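Local coordinates for uncharacterized protein (Staphylococcus aureus subsp. aureus Mu50, PDB 4EBG) that is of unknown function but is a secreted protein of the DUF4467 family with a cystatin-like fold, at residues 36-41 with 47-52; 15-20 with 29-34; 10-15 with 63-68. All coordinates share one frame; numbering follows the deposited sequence. Where two conformers were deposited one is given.

Interaction 1 (36-41 with 47-52); sequences SNTHVY and IVIGIQ
The ring of Tyr41 leans back toward Val48, and its CE2 comes 3.9 Å from Val48 CG2. The methyl meets the ring at a slant. Tyr41 CG stands beside its own backbone N (chi1 -56°), which turns the ring back along the strand toward Val48. Tyr83 packs edge-to-face with the same ring, and Met84 of helix 80-86 touches both Tyr41 and Val48. On the other face of the sheet, Ile47 lies between Val40 and Thr38. Its CG1 is 4.1 Å from Val40 CG2, and its CG2 lies beside Thr38 CG2. All three point the same way. Thr38 OG1 shares a hydrogen bond with Tyr10 OH on helix 3-23, so this face looks toward the long helix.

The two strands form an antiparallel beta hairpin in the five-stranded sheet of the cystatin-like fold. Asn37 with Gly50 and His39 with Val48 are the hydrogen-bonded pairs. The bond from Asn37 N to Gly50 O is nearly straight, at 171° and 2.9 Å. Both bonds of the His39-Val48 pair run almost along the C=O axis. Between them, Thr38 and Ile49 form a non-hydrogen-bonded pair. Here Ile49 CA adds a CA-H...O contact of 3.2 Å to Asn37 O.

Gly50 has no side chain beside Asn37. The Asn37 amide is held by Val96 N at OD1 and Tyr62 OH at ND2. A water sits in the plane of the His39 ring, 2.8 Å from ND1, and donates to Val48 O. Glu92 bonds the other ring nitrogen, so both ring nitrogens have a partner, one of them a water. Where the strands part, a second water accepts from Gln52 N and donates to Ser36 OG, at 2.8 Å from that hydroxyl oxygen. Ser36 OG also bonds Lys32 O.

Interaction 2 (15-20 with 29-34); sequences QMNKIA and TDIKQE. With PO4 (phosphate ion), chain D.
Asn17 and Ile31 form the tight part of this contact. Asn17 points its amide from the helix across the isoleucine at about a right angle. Asn17 ND2 lies 3.6 Å from Ile31 CG1 and a little farther from CD1. This is van der Waals packing, and the polar needs of the amide are met by others. Asn17 ND2 donates to Lys28 O, and Gln13 NE2 donates to Asn17 OD1. Both Asn17 and Ile31 are buried, and the amide's two polar atoms are satisfied there.

The outer part is looser. Thr29 lays its methyl against the helix backbone, with CG2 3.7 Å from Asn17 O and 3.9 Å from Lys18 CA. Thr29 CG2 stands anti to the carbonyl carbon, which brings the methyl to the helix. Thr29 and Lys18 are exposed.

Farther along, Lys32 folds back over the loop through bends at chi3 and chi4. Its NZ donates to Asp30 O at 2.9 Å, in the carbonyl plane, and forms a salt bridge with Asp30 OD2. The same NZ binds phosphate O3 at 2.6 Å, and Lys28 NZ bonds the ion too. The phosphate probably came from the crystallisation liquor.

Residues 29-34 are part of the connection between helix 3-23 and strand 37-41. Ile31 touches Tyr10 of that helix and Ile51 of strand 46-52. Met16, Asn17, Ile19 and Ala20 pack on the helix of the second subunit.

Interaction 3 (10-15 with 63-68); sequences YKEQNQ and FAYEIK
This is a buried contact between helix and sheet, centred on a hydrogen bond from Tyr65 to Gln13, where helix 3-23 crosses strand 60-68. The segment axes come no closer than 10.8 Å and make an angle of 126°, so long side chains bridge the gap. Tyr65 OH donates to Gln13 OE1 at 2.6 Å. The hydroxyl approaches from above the carbonyl plane, 63° out of it. The amide and the Tyr65 ring are nearly perpendicular, and OE1 lies at the edge of that ring, in its plane.

Gln13 CG is anti to the backbone N (chi1 -175°), and a bend at chi2 brings NE2 of the amide over Phe63. NE2 sits 3.8 Å above one face of the Phe63 ring, offset toward its rim. On the neighbouring helix position, Glu12 CG touches the edge of the Tyr65 ring, 4.0 Å from CE2.

Val9 and Met16 of the helix also pack on Tyr65. Ile74 of strand 71-74 touches both rings, while Ile51 of strand 46-52 contacts Phe63 and Gln13.

Interactions 2 and 3 both use helix 3-23, share Gln15 and have centres about 10 Å apart. Asn14 of interaction 3 ties them together: its OD1 is 2.9 Å from Ile31 N of the loop. The helix also meets the hairpin of interaction 1, where Tyr10 OH is 3.5 Å from Ile49 CG2. Interactions 1 and 3 join the same sheet, with Ile47 O 2.8 Å from Tyr65 N on the adjacent strand. Ile31 links interactions 1 and 2 by packing its CG2 3.6 Å from Ile51 CG2. Interactions 2 and 3 also touch the second subunit. The phosphate is bound at the loop of interaction 2.

Interaction 1 (36-41 with 47-52)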
loop_
_atom_site.group_PDB
_atom_site.type_symbol
_atom_site.label_atom_id
_atom_site.label_comp_id
_atom_site.label_asym_id
_atom_site.label_seq_id
_atom_site.Cartn_x
_atom_site.Cartn_y
_atom_site.Cartn_z
ATOM N N SER B 36 12.667 -14.331 -5.517
ATOM C CA SER B 36 11.389 -14.134 -6.185
ATOM C C SER B 36 11.395 -14.940 -7.491
ATOM O O SER B 36 12.430 -15.549 -7.857
ATOM C CB SER B 36 11.182 -12.661 -6.444
ATOM O OG SER B 36 11.198 -11.904 -5.226
ATOM N N ASN B 37 10.272 -14.923 -8.188
ATOM C CA ASN B 37 10.146 -15.460 -9.519
ATOM C C ASN B 37 9.931 -14.331 -10.493
ATOM O O ASN B 37 9.131 -13.434 -10.256
ATOM C CB ASN B 37 9.010 -16.457 -9.566
ATOM C CG ASN B 37 9.287 -17.668 -8.732
ATOM O OD1 ASN B 37 10.461 -18.042 -8.538
ATOM N ND2 ASN B 37 8.221 -18.323 -8.273
ATOM N N THR B 38 10.655 -14.315 -11.625
ATOM C CA THR B 38 10.568 -13.323 -12.654
ATOM C C THR B 38 10.453 -13.962 -14.019
ATOM O O THR B 38 11.229 -14.878 -14.347
ATOM C CB THR B 38 11.799 -12.376 -12.639
ATOM O OG1 THR B 38 12.013 -11.908 -11.316
ATOM C CG2 THR B 38 11.656 -11.244 -13.595
ATOM N N HIS B 39 9.498 -13.511 -14.819
ATOM C CA HIS B 39 9.356 -13.913 -16.199
ATOM C C HIS B 39 9.161 -12.694 -17.080
ATOM O O HIS B 39 8.402 -11.782 -16.725
ATOM C CB HIS B 39 8.181 -14.857 -16.412
ATOM C CG HIS B 39 8.377 -16.208 -15.793
ATOM N ND1 HIS B 39 8.135 -16.459 -14.468
ATOM C CD2 HIS B 39 8.813 -17.381 -16.328
ATOM C CE1 HIS B 39 8.401 -17.731 -14.207
ATOM N NE2 HIS B 39 8.776 -18.322 -15.324
ATOM N N VAL B 40 9.830 -12.646 -18.230
ATOM C CA VAL B 40 9.694 -11.583 -19.209
ATOM C C VAL B 40 9.005 -12.130 -20.453
ATOM O O VAL B 40 9.319 -13.251 -20.915
ATOM C CB VAL B 40 11.067 -10.985 -19.599
ATOM C CG1 VAL B 40 10.941 -9.913 -20.666
ATOM C CG2 VAL B 40 11.801 -10.494 -18.366
ATOM N N TYR B 41 8.088 -11.328 -21.008
ATOM C CA TYR B 41 7.317 -11.669 -22.179
ATOM C C TYR B 41 7.394 -10.555 -23.184
ATOM O O TYR B 41 7.667 -9.407 -22.860
ATOM C CB TYR B 41 5.852 -11.955 -21.823
ATOM C CG TYR B 41 5.714 -13.013 -20.796
ATOM C CD1 TYR B 41 5.648 -14.361 -21.180
ATOM C CD2 TYR B 41 5.696 -12.728 -19.422
ATOM C CE1 TYR B 41 5.568 -15.409 -20.208
ATOM C CE2 TYR B 41 5.605 -13.753 -18.505
ATOM C CZ TYR B 41 5.586 -15.086 -18.885
ATOM O OH TYR B 41 5.536 -16.066 -17.923
ATOM N N ILE B 47 6.427 -7.870 -17.854
ATOM C CA ILE B 47 7.221 -8.586 -16.890
ATOM C C ILE B 47 6.321 -8.980 -15.735
ATOM O O ILE B 47 5.618 -8.154 -15.194
ATOM C CB ILE B 47 8.426 -7.714 -16.424
ATOM C CG1 ILE B 47 9.279 -7.315 -17.635
ATOM C CG2 ILE B 47 9.245 -8.437 -15.364
ATOM C CD1 ILE B 47 10.524 -6.443 -17.262
ATOM N N VAL B 48 6.321 -10.267 -15.371
ATOM C CA VAL B 48 5.514 -10.812 -14.298
ATOM C C VAL B 48 6.447 -11.256 -13.218
ATOM O O VAL B 48 7.385 -12.026 -13.467
ATOM C CB VAL B 48 4.614 -11.966 -14.792
ATOM C CG1 VAL B 48 3.818 -12.486 -13.593
ATOM C CG2 VAL B 48 3.676 -11.556 -15.896
ATOM N N ILE B 49 6.191 -10.797 -11.981
ATOM C CA ILE B 49 6.950 -11.182 -10.836
ATOM C C ILE B 49 6.068 -11.863 -9.820
ATOM O O ILE B 49 4.909 -11.528 -9.681
ATOM C CB ILE B 49 7.758 -10.018 -10.202
ATOM C CG1 ILE B 49 6.832 -8.959 -9.630
ATOM C CG2 ILE B 49 8.752 -9.473 -11.246
ATOM C CD1 ILE B 49 7.607 -7.828 -8.890
ATOM N N GLY B 50 6.652 -12.796 -9.090
ATOM C CA GLY B 50 6.032 -13.468 -7.977
ATOM C C GLY B 50 6.915 -13.225 -6.760
ATOM O O GLY B 50 8.081 -13.572 -6.758
ATOM N N ILE B 51 6.319 -12.684 -5.689
ATOM C CA ILE B 51 7.092 -12.201 -4.583
ATOM C C ILE B 51 6.449 -12.592 -3.261
ATOM O O ILE B 51 5.248 -12.850 -3.178
ATOM C CB ILE B 51 7.235 -10.646 -4.643
ATOM C CG1 ILE B 51 5.915 -9.926 -4.402
ATOM C CG2 ILE B 51 7.905 -10.195 -5.914
ATOM C CD1 ILE B 51 5.989 -8.475 -4.132
ATOM N N GLN B 52 7.261 -12.562 -2.222
ATOM C CA GLN B 52 6.763 -12.728 -0.852
ATOM C C GLN B 52 6.199 -11.394 -0.355
ATOM O O GLN B 52 6.890 -10.563 0.188
ATOM C CB GLN B 52 7.855 -13.210 0.102
ATOM C CG GLN B 52 7.295 -13.557 1.492
ATOM C CD GLN B 52 8.382 -13.704 2.557
ATOM O OE1 GLN B 52 9.593 -13.704 2.294
ATOM N NE2 GLN B 52 7.954 -13.761 3.764
HETATM O O HOH W 1 10.088 -12.504 -2.768
HETATM O O HOH W 2 6.974 -14.705 -12.625
#

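Interaction 2 (15-20 with 29-34)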
loop_
_atom_site.group_PDB
_atom_site.type_symbol
_atom_site.label_atom_id
_atom_site.label_comp_id
_atom_site.label_asym_id
_atom_site.label_seq_id
_atom_site.Cartn_x
_atom_site.Cartn_y
_atom_site.Cartn_z
ATOM N N GLN B 15 8.987 0.383 -3.857
ATOM C CA GLN B 15 8.476 1.713 -3.562
ATOM C C GLN B 15 7.026 1.616 -3.165
ATOM O O GLN B 15 6.588 2.222 -2.174
ATOM C CB GLN B 15 8.657 2.644 -4.761
ATOM C CG GLN B 15 10.093 3.131 -4.956
ATOM C CD GLN B 15 10.267 3.954 -6.206
ATOM O OE1 GLN B 15 9.640 3.690 -7.224
ATOM N NE2 GLN B 15 11.133 4.945 -6.142
HETATM N N MSE B 16 6.221 0.898 -3.945
HETATM C CA MSE B 16 4.810 0.746 -3.591
HETATM C C MSE B 16 4.608 -0.017 -2.298
HETATM O O MSE B 16 3.790 0.334 -1.491
HETATM C CB MSE B 16 4.061 0.055 -4.732
HETATM C CG MSE B 16 3.965 0.930 -5.991
HETATM SE SE MSE B 16 2.806 0.185 -7.319
HETATM C CE MSE B 16 3.845 -1.333 -7.607
ATOM N N ASN B 17 5.416 -1.065 -2.085
ATOM C CA ASN B 17 5.250 -1.847 -0.850
ATOM C C ASN B 17 5.613 -0.995 0.361
ATOM O O ASN B 17 5.006 -1.166 1.402
ATOM C CB ASN B 17 6.112 -3.118 -0.834
ATOM C CG ASN B 17 5.574 -4.229 -1.697
ATOM O OD1 ASN B 17 4.706 -4.048 -2.555
ATOM N ND2 ASN B 17 6.103 -5.432 -1.448
ATOM N N LYS B 18 6.591 -0.107 0.214
ATOM C CA LYS B 18 6.992 0.746 1.334
ATOM C C LYS B 18 5.823 1.640 1.741
ATOM O O LYS B 18 5.532 1.801 2.921
ATOM C CB LYS B 18 8.201 1.606 0.998
ATOM C CG LYS B 18 8.546 2.602 2.105
ATOM C CD LYS B 18 9.399 3.743 1.582
ATOM C CE LYS B 18 8.874 5.101 2.067
ATOM N NZ LYS B 18 7.895 5.760 1.132
ATOM N N ILE B 19 5.129 2.221 0.767
ATOM C CA ILE B 19 3.993 3.097 1.062
ATOM C C ILE B 19 2.865 2.220 1.659
ATOM O O ILE B 19 2.234 2.587 2.674
ATOM C CB ILE B 19 3.556 3.874 -0.220
ATOM C CG1 ILE B 19 4.672 4.811 -0.688
ATOM C CG2 ILE B 19 2.310 4.693 0.055
ATOM C CD1 ILE B 19 4.446 5.428 -2.041
ATOM N N ALA B 20 2.595 1.086 1.014
ATOM C CA ALA B 20 1.573 0.187 1.517
ATOM C C ALA B 20 1.799 -0.214 2.959
ATOM O O ALA B 20 0.847 -0.334 3.725
ATOM C CB ALA B 20 1.429 -1.042 0.566
ATOM N N THR B 29 8.954 -5.079 2.668
ATOM C CA THR B 29 9.532 -3.912 1.977
ATOM C C THR B 29 10.955 -4.036 1.430
ATOM O O THR B 29 11.529 -3.064 0.948
ATOM C CB THR B 29 9.418 -2.677 2.868
ATOM O OG1 THR B 29 10.229 -2.894 4.015
ATOM C CG2 THR B 29 7.958 -2.445 3.312
ATOM N N ASP B 30 11.477 -5.253 1.463
ATOM C CA ASP B 30 12.825 -5.600 1.008
ATOM C C ASP B 30 12.747 -6.786 0.070
ATOM O O ASP B 30 13.363 -7.847 0.284
ATOM C CB ASP B 30 13.807 -5.829 2.179
ATOM C CG ASP B 30 13.406 -6.929 3.115
ATOM O OD1 ASP B 30 12.212 -7.324 3.230
ATOM O OD2 ASP B 30 14.348 -7.410 3.814
ATOM N N ILE B 31 11.986 -6.600 -1.003
ATOM C CA ILE B 31 11.754 -7.633 -1.986
ATOM C C ILE B 31 13.021 -7.744 -2.843
ATOM O O ILE B 31 13.503 -6.729 -3.359
ATOM C CB ILE B 31 10.536 -7.330 -2.880
ATOM C CG1 ILE B 31 9.249 -7.106 -2.049
ATOM C CG2 ILE B 31 10.354 -8.403 -3.941
ATOM C CD1 ILE B 31 8.823 -8.292 -1.209
ATOM N N LYS B 32 13.485 -8.977 -3.013
ATOM C CA LYS B 32 14.709 -9.234 -3.785
ATOM C C LYS B 32 14.430 -10.213 -4.925
ATOM O O LYS B 32 13.811 -11.223 -4.729
ATOM C CB LYS B 32 15.773 -9.810 -2.865
ATOM C CG LYS B 32 16.202 -8.873 -1.729
ATOM C CD LYS B 32 17.027 -9.543 -0.663
ATOM C CE LYS B 32 16.230 -10.354 0.366
ATOM N NZ LYS B 32 15.453 -9.515 1.366
ATOM N N GLN B 33 14.984 -9.893 -6.087
ATOM C CA GLN B 33 14.825 -10.737 -7.269
ATOM C C GLN B 33 15.269 -12.184 -7.003
ATOM O O GLN B 33 14.651 -13.125 -7.476
ATOM C CB GLN B 33 15.570 -10.121 -8.445
ATOM C CG GLN B 33 15.481 -10.928 -9.725
ATOM C CD GLN B 33 16.194 -10.225 -10.878
ATOM O OE1 GLN B 33 16.461 -9.053 -10.800
ATOM N NE2 GLN B 33 16.454 -10.958 -11.972
ATOM N N GLU B 34 16.373 -12.370 -6.284
ATOM C CA GLU B 34 16.937 -13.702 -6.075
ATOM C C GLU B 34 16.105 -14.568 -5.115
ATOM O O GLU B 34 16.325 -15.738 -5.027
ATOM C CB GLU B 34 18.370 -13.638 -5.569
ATOM C CG GLU B 34 18.512 -13.107 -4.137
ATOM C CD GLU B 34 18.794 -11.607 -4.044
ATOM O OE1 GLU B 34 18.435 -10.855 -5.019
ATOM O OE2 GLU B 34 19.383 -11.185 -2.983
HETATM P P PO4 D . 14.737 -12.189 3.974
HETATM O O1 PO4 D . 13.830 -13.422 3.985
HETATM O O2 PO4 D . 16.081 -12.745 3.713
HETATM O O3 PO4 D . 14.210 -11.267 2.886
HETATM O O4 PO4 D . 14.612 -11.571 5.393
#

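Interaction 3 (10-15 with 63-68)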
loop_
_atom_site.group_PDB
_atom_site.type_symbol
_atom_site.label_atom_id
_atom_site.label_comp_id
_atom_site.label_asym_id
_atom_site.label_seq_id
_atom_site.Cartn_x
_atom_site.Cartn_y
_atom_site.Cartn_z
ATOM N N TYR B 10 11.437 -4.211 -9.900
ATOM C CA TYR B 10 11.632 -4.458 -8.482
ATOM C C TYR B 10 11.740 -3.129 -7.716
ATOM O O TYR B 10 11.241 -3.067 -6.587
ATOM C CB TYR B 10 12.837 -5.385 -8.214
ATOM C CG TYR B 10 12.457 -6.844 -8.422
ATOM C CD1 TYR B 10 11.885 -7.565 -7.429
ATOM C CD2 TYR B 10 12.590 -7.456 -9.659
ATOM C CE1 TYR B 10 11.465 -8.866 -7.633
ATOM C CE2 TYR B 10 12.174 -8.754 -9.872
ATOM C CZ TYR B 10 11.604 -9.449 -8.870
ATOM O OH TYR B 10 11.143 -10.718 -9.041
ATOM N N LYS B 11 12.306 -2.103 -8.324
ATOM C CA LYS B 11 12.347 -0.811 -7.625
ATOM C C LYS B 11 10.936 -0.309 -7.380
ATOM O O LYS B 11 10.593 0.172 -6.290
ATOM C CB LYS B 11 13.154 0.174 -8.446
ATOM C CG LYS B 11 13.154 1.571 -7.832
ATOM C CD LYS B 11 14.155 2.509 -8.551
ATOM C CE LYS B 11 14.064 3.929 -8.054
ATOM N NZ LYS B 11 12.889 4.648 -8.594
ATOM N N GLU B 12 10.088 -0.381 -8.411
ATOM C CA GLU B 12 8.734 0.111 -8.310
ATOM C C GLU B 12 7.964 -0.734 -7.277
ATOM O O GLU B 12 7.217 -0.186 -6.487
ATOM C CB GLU B 12 8.056 0.085 -9.680
ATOM C CG GLU B 12 6.671 0.621 -9.672
ATOM C CD GLU B 12 6.571 2.099 -9.397
ATOM O OE1 GLU B 12 7.585 2.822 -9.511
ATOM O OE2 GLU B 12 5.431 2.531 -9.095
ATOM N N GLN B 13 8.121 -2.054 -7.315
ATOM C CA GLN B 13 7.436 -2.887 -6.381
ATOM C C GLN B 13 7.816 -2.507 -4.962
ATOM O O GLN B 13 6.961 -2.427 -4.057
ATOM C CB GLN B 13 7.762 -4.367 -6.605
ATOM C CG GLN B 13 6.925 -5.308 -5.687
ATOM C CD GLN B 13 5.501 -5.412 -6.080
ATOM O OE1 GLN B 13 5.235 -5.687 -7.228
ATOM N NE2 GLN B 13 4.568 -5.254 -5.146
ATOM N N ASN B 14 9.103 -2.323 -4.709
ATOM C CA ASN B 14 9.531 -1.960 -3.360
ATOM C C ASN B 14 9.005 -0.574 -2.937
ATOM O O ASN B 14 8.652 -0.394 -1.777
ATOM C CB ASN B 14 11.049 -2.057 -3.250
ATOM C CG ASN B 14 11.502 -3.462 -2.979
ATOM O OD1 ASN B 14 11.072 -4.048 -2.014
ATOM N ND2 ASN B 14 12.360 -4.024 -3.824
ATOM N N GLN B 15 8.987 0.383 -3.857
ATOM C CA GLN B 15 8.476 1.713 -3.562
ATOM C C GLN B 15 7.026 1.616 -3.165
ATOM O O GLN B 15 6.588 2.222 -2.174
ATOM C CB GLN B 15 8.657 2.644 -4.761
ATOM C CG GLN B 15 10.093 3.131 -4.956
ATOM C CD GLN B 15 10.267 3.954 -6.206
ATOM O OE1 GLN B 15 9.640 3.690 -7.224
ATOM N NE2 GLN B 15 11.133 4.945 -6.142
ATOM N N PHE B 63 2.312 -10.247 -9.805
ATOM C CA PHE B 63 1.982 -8.944 -10.339
ATOM C C PHE B 63 2.535 -8.806 -11.742
ATOM O O PHE B 63 3.659 -9.257 -12.012
ATOM C CB PHE B 63 2.600 -7.833 -9.494
ATOM C CG PHE B 63 2.129 -7.841 -8.077
ATOM C CD1 PHE B 63 0.871 -7.315 -7.722
ATOM C CD2 PHE B 63 2.912 -8.396 -7.094
ATOM C CE1 PHE B 63 0.435 -7.357 -6.425
ATOM C CE2 PHE B 63 2.462 -8.450 -5.815
ATOM C CZ PHE B 63 1.253 -7.881 -5.460
ATOM N N ALA B 64 1.720 -8.274 -12.648
ATOM C CA ALA B 64 2.146 -7.992 -13.988
ATOM C C ALA B 64 2.482 -6.520 -14.162
ATOM O O ALA B 64 1.701 -5.649 -13.749
ATOM C CB ALA B 64 1.064 -8.397 -15.006
ATOM N N TYR B 65 3.616 -6.240 -14.794
ATOM C CA TYR B 65 4.045 -4.901 -15.119
ATOM C C TYR B 65 4.154 -4.777 -16.624
ATOM O O TYR B 65 4.550 -5.734 -17.330
ATOM C CB TYR B 65 5.437 -4.600 -14.500
ATOM C CG TYR B 65 5.419 -4.392 -13.020
ATOM C CD1 TYR B 65 5.272 -5.432 -12.150
ATOM C CD2 TYR B 65 5.554 -3.138 -12.493
ATOM C CE1 TYR B 65 5.233 -5.226 -10.790
ATOM C CE2 TYR B 65 5.540 -2.921 -11.120
ATOM C CZ TYR B 65 5.384 -3.949 -10.291
ATOM O OH TYR B 65 5.367 -3.684 -8.933
ATOM N N GLU B 66 3.915 -3.563 -17.081
ATOM C CA GLU B 66 4.260 -3.212 -18.464
ATOM C C GLU B 66 5.407 -2.236 -18.428
ATOM O O GLU B 66 5.508 -1.403 -17.510
ATOM C CB GLU B 66 3.077 -2.551 -19.146
ATOM C CG GLU B 66 1.951 -3.491 -19.360
ATOM C CD GLU B 66 0.866 -2.890 -20.180
ATOM O OE1 GLU B 66 0.994 -2.882 -21.426
ATOM O OE2 GLU B 66 -0.093 -2.415 -19.552
ATOM N N ILE B 67 6.280 -2.337 -19.421
ATOM C CA ILE B 67 7.356 -1.394 -19.573
ATOM C C ILE B 67 6.889 -0.491 -20.704
ATOM O O ILE B 67 6.724 -0.936 -21.844
ATOM C CB ILE B 67 8.677 -2.048 -19.961
ATOM C CG1 ILE B 67 9.122 -3.081 -18.914
ATOM C CG2 ILE B 67 9.719 -1.011 -20.074
ATOM C CD1 ILE B 67 9.264 -2.567 -17.444
ATOM N N LYS B 68 6.587 0.756 -20.353
ATOM C CA LYS B 68 6.124 1.733 -21.322
ATOM C C LYS B 68 6.906 3.025 -21.144
ATOM O O LYS B 68 7.066 3.537 -20.051
ATOM C CB LYS B 68 4.627 1.984 -21.197
ATOM C CG LYS B 68 3.749 0.969 -21.890
ATOM C CD LYS B 68 2.296 1.436 -21.868
ATOM C CE LYS B 68 1.331 0.272 -21.872
ATOM N NZ LYS B 68 0.048 0.614 -21.187
#